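Local coordinates for protein DegQ (Legionella pneumophila, PDB 4YO1) that probably cleaves proteins as a periplasmic serine endopeptidase of the HtrA family, seen here as the protease domain with its first PDZ domain, at residues Y150-G155 against A169-V174; A281-V286 against S299-V304. The protein carries 1 engineered substitution. All coordinates share one frame; numbering follows the deposited sequence.

Overall arrangement
The two contacts come in series along the chain and lie in different domains, on opposite sides of the chain's centre. Contact 1 pairs strands 150-155 and 168-176 in the second six-stranded barrel of the trypsin-like protease domain; contact 2 pairs strands 281-286 and 302-306 in the antiparallel sheet of the PDZ domain. Their centres are about 37 Å apart and their nearest atoms about 21 Å, and they share neither a sheet nor a touching residue. Helix 236-249 follows the barrel and packs on Ser-284 and Gln-285 of contact 2. Contact 1 meets both other subunits of the trimer, whereas contact 2 touches neither, consistent with a protease core that trimerises and PDZ domains carried outside it.

Contact 1. Residues Y150-G155 against A169-V174; sequences YVVAIG and ATFGIV
Tyr-150 and Phe-171 meet ring against ring at one end of a two-strand antiparallel pairing, with CD1 of Tyr-150 3.4 Å from CZ of Phe-171. The planes are nearly parallel, 22° apart, but slid so far that the rings barely overlap; the centroids are 5.5 Å apart. With CG anti to the backbone N (chi1 -178°), the Phe-171 ring lies between Tyr-150 and Val-152: CZ and CE1 reach the tyrosine, while the methyl CG2 of Val-152 abuts the ring edge in its plane, 3.6 Å from CD1 of Phe-171. CG2 of Ile-173 also touches the tyrosine ring, at CD1. Val-151 lies on the other face of the sheet, its CG2 4.0 Å from CG2 of Val-174, where Thr-193 and Leu-206 of the barrel pack on it. Between the backbones, Val-151 O accepts from Gly-172 N at 2.9 Å, the return bond from Val-151 N being weak. Ala-153 N and Thr-170 O are 2.9 Å apart in a straighter bond, answered by Thr-170 N to Ala-153 O. The strands belong to the second, C-terminal barrel of the chymotrypsin-like protease domain, and helix 23-29 lies against Val-152, Ile-154 and Ala-169. Tyr-150 stacks edge-to-face on Phe-171 of the third subunit, and Phe-171 does the same with Tyr-150 of the second, whose Asp-194 OD2 and Ser-175 OG hydrogen-bond to Phe-171 N and Ala-169 O: the chemistry is that of a trimer interface in which aromatic packing between subunits is joined by polar bonds to the strand backbone.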
ATOM      1  N   TYR A 150      -6.076  -1.646  11.926  1.00 38.86           N
ATOM      2  CA  TYR A 150      -5.635  -2.415  10.772  1.00 36.62           C
ATOM      3  C   TYR A 150      -6.847  -3.044  10.125  1.00 34.87           C
ATOM      4  O   TYR A 150      -7.901  -3.154  10.730  1.00 34.37           O
ATOM      5  CB  TYR A 150      -4.622  -3.492  11.169  1.00 37.69           C
ATOM      6  CG  TYR A 150      -3.369  -2.930  11.787  1.00 38.77           C
ATOM      7  CD1 TYR A 150      -2.474  -2.196  11.030  1.00 38.93           C
ATOM      8  CD2 TYR A 150      -3.088  -3.126  13.130  1.00 36.83           C
ATOM      9  CE1 TYR A 150      -1.335  -1.668  11.603  1.00 41.63           C
ATOM     10  CE2 TYR A 150      -1.963  -2.614  13.703  1.00 38.64           C
ATOM     11  CZ  TYR A 150      -1.088  -1.887  12.945  1.00 42.23           C
ATOM     12  OH  TYR A 150       0.046  -1.377  13.532  1.00 44.05           O
ATOM     13  N   VAL A 151      -6.688  -3.485   8.891  1.00 36.88           N
ATOM     14  CA  VAL A 151      -7.839  -3.818   8.072  1.00 36.17           C
ATOM     15  C   VAL A 151      -7.423  -4.641   6.856  1.00 37.12           C
ATOM     16  O   VAL A 151      -6.373  -4.386   6.266  1.00 37.54           O
ATOM     17  CB  VAL A 151      -8.553  -2.511   7.667  1.00 33.87           C
ATOM     18  CG1 VAL A 151      -8.500  -2.275   6.165  1.00 32.00           C
ATOM     19  CG2 VAL A 151      -9.954  -2.487   8.226  1.00 31.80           C
ATOM     20  N   VAL A 152      -8.225  -5.648   6.513  1.00 38.07           N
ATOM     21  CA  VAL A 152      -7.933  -6.489   5.360  1.00 40.18           C
ATOM     22  C   VAL A 152      -9.132  -6.667   4.434  1.00 38.85           C
ATOM     23  O   VAL A 152     -10.218  -7.050   4.867  1.00 37.75           O
ATOM     24  CB  VAL A 152      -7.379  -7.858   5.784  1.00 44.50           C
ATOM     25  CG1 VAL A 152      -7.591  -8.910   4.678  1.00 46.40           C
ATOM     26  CG2 VAL A 152      -5.902  -7.741   6.142  1.00 45.98           C
ATOM     27  N   ALA A 153      -8.915  -6.388   3.154  1.00 39.26           N
ATOM     28  CA  ALA A 153      -9.964  -6.492   2.153  1.00 41.23           C
ATOM     29  C   ALA A 153      -9.874  -7.814   1.413  1.00 43.96           C
ATOM     30  O   ALA A 153      -8.981  -8.019   0.601  1.00 45.74           O
ATOM     31  CB  ALA A 153      -9.855  -5.343   1.175  1.00 42.59           C
ATOM     32  N   ILE A 154     -10.813  -8.710   1.684  1.00 47.03           N
ATOM     33  CA  ILE A 154     -10.816 -10.037   1.068  1.00 50.41           C
ATOM     34  C   ILE A 154     -11.836 -10.138  -0.056  1.00 53.35           C
ATOM     35  O   ILE A 154     -12.859  -9.447  -0.047  1.00 53.49           O
ATOM     36  CB  ILE A 154     -11.173 -11.133   2.077  1.00 50.73           C
ATOM     37  CG1 ILE A 154     -10.528 -10.861   3.425  1.00 49.88           C
ATOM     38  CG2 ILE A 154     -10.762 -12.501   1.548  1.00 53.07           C
ATOM     39  CD1 ILE A 154     -11.115 -11.742   4.498  1.00 51.36           C
ATOM     40  N   GLY A 155     -11.557 -11.012  -1.016  1.00 56.57           N
ATOM     41  CA  GLY A 155     -12.503 -11.288  -2.072  1.00 60.81           C
ATOM     42  C   GLY A 155     -12.282 -12.654  -2.685  1.00 66.85           C
ATOM     43  O   GLY A 155     -11.463 -13.439  -2.214  1.00 67.53           O
ATOM     44  N   ALA A 169      -6.467 -11.126  -0.629  1.00 53.68           N
ATOM     45  CA  ALA A 169      -6.519 -10.230   0.524  1.00 48.61           C
ATOM     46  C   ALA A 169      -5.422  -9.170   0.525  1.00 46.74           C
ATOM     47  O   ALA A 169      -4.250  -9.462   0.304  1.00 48.85           O
ATOM     48  CB  ALA A 169      -6.461 -11.024   1.802  1.00 48.81           C
ATOM     49  N   THR A 170      -5.815  -7.934   0.799  1.00 44.50           N
ATOM     50  CA  THR A 170      -4.884  -6.810   0.866  1.00 43.14           C
ATOM     51  C   THR A 170      -4.992  -6.109   2.212  1.00 40.67           C
ATOM     52  O   THR A 170      -6.070  -6.048   2.805  1.00 39.30           O
ATOM     53  CB  THR A 170      -5.190  -5.794  -0.208  1.00 43.16           C
ATOM     54  OG1 THR A 170      -6.402  -5.113   0.138  1.00 43.12           O
ATOM     55  CG2 THR A 170      -5.353  -6.493  -1.549  1.00 44.05           C
ATOM     56  N   PHE A 171      -3.872  -5.571   2.672  1.00 32.11           N
ATOM     57  CA  PHE A 171      -3.746  -5.065   4.023  1.00 31.83           C
ATOM     58  C   PHE A 171      -3.646  -3.555   3.985  1.00 35.92           C
ATOM     59  O   PHE A 171      -3.111  -2.983   3.041  1.00 39.32           O
ATOM     60  CB  PHE A 171      -2.486  -5.655   4.653  1.00 33.37           C
ATOM     61  CG  PHE A 171      -2.255  -5.245   6.086  1.00 33.63           C
ATOM     62  CD1 PHE A 171      -3.150  -5.592   7.088  1.00 38.87           C
ATOM     63  CD2 PHE A 171      -1.124  -4.543   6.431  1.00 35.58           C
ATOM     64  CE1 PHE A 171      -2.919  -5.231   8.389  1.00 33.75           C
ATOM     65  CE2 PHE A 171      -0.887  -4.174   7.736  1.00 37.54           C
ATOM     66  CZ  PHE A 171      -1.779  -4.521   8.716  1.00 34.92           C
ATOM     67  N   GLY A 172      -4.164  -2.912   5.019  1.00 33.71           N
ATOM     68  CA  GLY A 172      -4.073  -1.476   5.169  1.00 33.42           C
ATOM     69  C   GLY A 172      -4.702  -1.081   6.482  1.00 34.48           C
ATOM     70  O   GLY A 172      -4.966  -1.939   7.328  1.00 33.53           O
ATOM     71  N   ILE A 173      -4.944   0.213   6.660  1.00 36.73           N
ATOM     72  CA  ILE A 173      -5.670   0.686   7.829  1.00 37.71           C
ATOM     73  C   ILE A 173      -6.896   1.483   7.424  1.00 37.22           C
ATOM     74  O   ILE A 173      -7.107   1.758   6.236  1.00 38.36           O
ATOM     75  CB  ILE A 173      -4.791   1.577   8.714  1.00 38.92           C
ATOM     76  CG1 ILE A 173      -4.371   2.839   7.959  1.00 38.79           C
ATOM     77  CG2 ILE A 173      -3.576   0.801   9.217  1.00 41.41           C
ATOM     78  CD1 ILE A 173      -3.600   3.813   8.811  1.00 39.40           C
ATOM     79  N   VAL A 174      -7.696   1.862   8.418  1.00 37.19           N
ATOM     80  CA  VAL A 174      -8.809   2.780   8.203  1.00 35.70           C
ATOM     81  C   VAL A 174      -8.266   4.204   8.139  1.00 38.69           C
ATOM     82  O   VAL A 174      -7.562   4.647   9.056  1.00 40.22           O
ATOM     83  CB  VAL A 174      -9.840   2.660   9.321  1.00 34.21           C
ATOM     84  CG1 VAL A 174     -10.850   3.774   9.232  1.00 34.66           C
ATOM     85  CG2 VAL A 174     -10.526   1.298   9.258  1.00 32.21           C
TER

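Contact 2. Residues A281-V286 against S299-V304; sequences ALVSQV and SGDVIV
Strand 281-286 runs roughly antiparallel to a loop, 299-301, that leads into strand 302-306, and four backbone bonds join them: Ala-281 and Ile-303 exchange a pair, Val-283 N donates to Asp-301 O at 2.9 Å, and Val-283 O receives Gly-300 N at 2.8 Å in an almost straight bond. Ser-299 closes the far end with its side chain. OG, anti to the carbonyl carbon (chi1 -57°), accepts from Val-286 N at 2.8 Å through a bent bond of 131°, and CG2 of Val-286 packs alongside that hydroxyl. CG1 of Val-283 meets CD1 of Ile-303 at 3.5 Å, the two side chains crossing at about a right angle; Ile-259, Val-261 and Leu-297 also pack on Val-283. The pairing belongs to the PDZ domain, whose antiparallel sheet sets 281-286 between strand 259-263 and strand 302-306. A classic beta bulge interrupts the first of these partnerships, Ser-284 and Gln-285 both facing Phe-260. Ala-281 and Ile-303 form a hydrogen-bonded pair with their side chains on one face of the sheet, and Leu-282 and Val-302 a non-hydrogen-bonded pair with theirs on the other. The second methyl of Val-283, CG2, lies against the backbone of Asp-301 and 3.5 Å from its CB. Leu-282 directs CD1 to Asp-301 O and to CA of Gly-300, whose positive phi (89°) would jam a CB against the preceding carbonyl. The carboxylate of Asp-301 turns to other partners: OD2 forms a salt bridge with Arg-336 NH2 and a hydrogen bond with Lys-298 N.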
ATOM      1  N   ALA A 281     -46.802   7.070   5.103  1.00 63.55           N
ATOM      2  CA  ALA A 281     -45.465   6.507   4.925  1.00 53.90           C
ATOM      3  C   ALA A 281     -44.919   5.981   6.258  1.00 55.12           C
ATOM      4  O   ALA A 281     -44.446   6.748   7.093  1.00 55.52           O
ATOM      5  CB  ALA A 281     -44.521   7.542   4.328  1.00 54.00           C
ATOM      6  N   LEU A 282     -45.002   4.669   6.442  1.00 52.63           N
ATOM      7  CA  LEU A 282     -44.533   3.990   7.642  1.00 52.06           C
ATOM      8  C   LEU A 282     -43.039   4.191   7.888  1.00 52.10           C
ATOM      9  O   LEU A 282     -42.232   3.982   6.989  1.00 51.97           O
ATOM     10  CB  LEU A 282     -44.818   2.497   7.506  1.00 51.89           C
ATOM     11  CG  LEU A 282     -44.211   1.585   8.566  1.00 52.23           C
ATOM     12  CD1 LEU A 282     -44.605   2.045   9.968  1.00 52.54           C
ATOM     13  CD2 LEU A 282     -44.660   0.153   8.303  1.00 52.98           C
ATOM     14  N   VAL A 283     -42.661   4.588   9.102  1.00 52.32           N
ATOM     15  CA  VAL A 283     -41.233   4.663   9.413  1.00 54.45           C
ATOM     16  C   VAL A 283     -40.691   3.326   9.919  1.00 55.55           C
ATOM     17  O   VAL A 283     -40.947   2.913  11.052  1.00 55.28           O
ATOM     18  CB  VAL A 283     -40.865   5.816  10.368  1.00 55.90           C
ATOM     19  CG1 VAL A 283     -41.002   7.129   9.666  1.00 56.76           C
ATOM     20  CG2 VAL A 283     -41.748   5.807  11.540  1.00 58.65           C
ATOM     21  N   SER A 284     -39.933   2.658   9.056  1.00 55.76           N
ATOM     22  CA  SER A 284     -39.497   1.296   9.314  1.00 56.11           C
ATOM     23  C   SER A 284     -38.254   1.211  10.206  1.00 57.12           C
ATOM     24  O   SER A 284     -37.880   0.122  10.654  1.00 56.69           O
ATOM     25  CB  SER A 284     -39.250   0.584   7.987  1.00 55.93           C
ATOM     26  OG  SER A 284     -38.407   1.353   7.144  1.00 56.04           O
ATOM     27  N   GLN A 285     -37.618   2.357  10.439  1.00 58.73           N
ATOM     28  CA  GLN A 285     -36.444   2.449  11.305  1.00 60.21           C
ATOM     29  C   GLN A 285     -35.950   3.890  11.479  1.00 62.87           C
ATOM     30  O   GLN A 285     -35.791   4.621  10.498  1.00 63.45           O
ATOM     31  CB  GLN A 285     -35.283   1.589  10.794  1.00 58.77           C
ATOM     32  CG  GLN A 285     -34.062   1.728  11.692  1.00 59.10           C
ATOM     33  CD  GLN A 285     -32.912   0.834  11.315  1.00 59.15           C
ATOM     34  OE1 GLN A 285     -32.995   0.046  10.375  1.00 60.76           O
ATOM     35  NE2 GLN A 285     -31.820   0.952  12.054  1.00 58.50           N
ATOM     36  N   VAL A 286     -35.700   4.286  12.727  1.00 64.36           N
ATOM     37  CA  VAL A 286     -35.083   5.576  12.998  1.00 66.59           C
ATOM     38  C   VAL A 286     -33.698   5.403  13.607  1.00 70.72           C
ATOM     39  O   VAL A 286     -33.560   4.911  14.729  1.00 72.23           O
ATOM     40  CB  VAL A 286     -35.924   6.403  13.959  1.00 65.66           C
ATOM     41  CG1 VAL A 286     -35.295   7.765  14.157  1.00 66.15           C
ATOM     42  CG2 VAL A 286     -37.331   6.537  13.435  1.00 65.28           C
ATOM     43  N   SER A 299     -39.716   4.935  15.258  1.00 64.39           N
ATOM     44  CA  SER A 299     -40.091   3.903  14.305  1.00 62.36           C
ATOM     45  C   SER A 299     -41.506   3.440  14.584  1.00 61.43           C
ATOM     46  O   SER A 299     -41.956   3.459  15.738  1.00 64.20           O
ATOM     47  CB  SER A 299     -39.150   2.704  14.410  1.00 63.73           C
ATOM     48  OG  SER A 299     -37.799   3.089  14.220  1.00 66.21           O
ATOM     49  N   GLY A 300     -42.204   3.015  13.533  1.00 58.02           N
ATOM     50  CA  GLY A 300     -43.570   2.549  13.674  1.00 56.59           C
ATOM     51  C   GLY A 300     -44.564   3.688  13.538  1.00 57.44           C
ATOM     52  O   GLY A 300     -45.779   3.464  13.531  1.00 53.06           O
ATOM     53  N   ASP A 301     -44.059   4.916  13.442  1.00 57.01           N
ATOM     54  CA  ASP A 301     -44.914   6.059  13.154  1.00 59.32           C
ATOM     55  C   ASP A 301     -45.347   6.085  11.687  1.00 58.85           C
ATOM     56  O   ASP A 301     -44.871   5.296  10.864  1.00 56.97           O
ATOM     57  CB  ASP A 301     -44.218   7.366  13.525  1.00 61.81           C
ATOM     58  CG  ASP A 301     -44.007   7.506  15.018  1.00 65.33           C
ATOM     59  OD1 ASP A 301     -44.450   6.606  15.766  1.00 66.07           O
ATOM     60  OD2 ASP A 301     -43.403   8.517  15.447  1.00 66.64           O
ATOM     61  N   VAL A 302     -46.265   6.989  11.370  1.00 55.16           N
ATOM     62  CA  VAL A 302     -46.822   7.082  10.032  1.00 57.64           C
ATOM     63  C   VAL A 302     -46.964   8.535   9.623  1.00 59.32           C
ATOM     64  O   VAL A 302     -47.765   9.272  10.194  1.00 58.16           O
ATOM     65  CB  VAL A 302     -48.210   6.422   9.961  1.00 59.44           C
ATOM     66  CG1 VAL A 302     -48.823   6.617   8.584  1.00 61.10           C
ATOM     67  CG2 VAL A 302     -48.115   4.944  10.300  1.00 55.31           C
ATOM     68  N   ILE A 303     -46.186   8.950   8.630  1.00 59.51           N
ATOM     69  CA  ILE A 303     -46.308  10.304   8.107  1.00 61.57           C
ATOM     70  C   ILE A 303     -47.476  10.410   7.137  1.00 62.29           C
ATOM     71  O   ILE A 303     -47.646   9.567   6.262  1.00 59.52           O
ATOM     72  CB  ILE A 303     -45.023  10.769   7.410  1.00 60.20           C
ATOM     73  CG1 ILE A 303     -43.866  10.817   8.407  1.00 58.82           C
ATOM     74  CG2 ILE A 303     -45.214  12.141   6.780  1.00 61.45           C
ATOM     75  CD1 ILE A 303     -42.946   9.647   8.297  1.00 56.41           C
ATOM     76  N   VAL A 304     -48.286  11.445   7.308  1.00 65.90           N
ATOM     77  CA  VAL A 304     -49.417  11.663   6.426  1.00 69.42           C
ATOM     78  C   VAL A 304     -49.282  13.017   5.737  1.00 70.38           C
ATOM     79  O   VAL A 304     -49.894  13.259   4.696  1.00 71.15           O
ATOM     80  CB  VAL A 304     -50.741  11.579   7.201  1.00 72.48           C
ATOM     81  CG1 VAL A 304     -51.934  11.642   6.243  1.00 74.68           C
ATOM     82  CG2 VAL A 304     -50.785  10.297   8.020  1.00 71.02           C
TER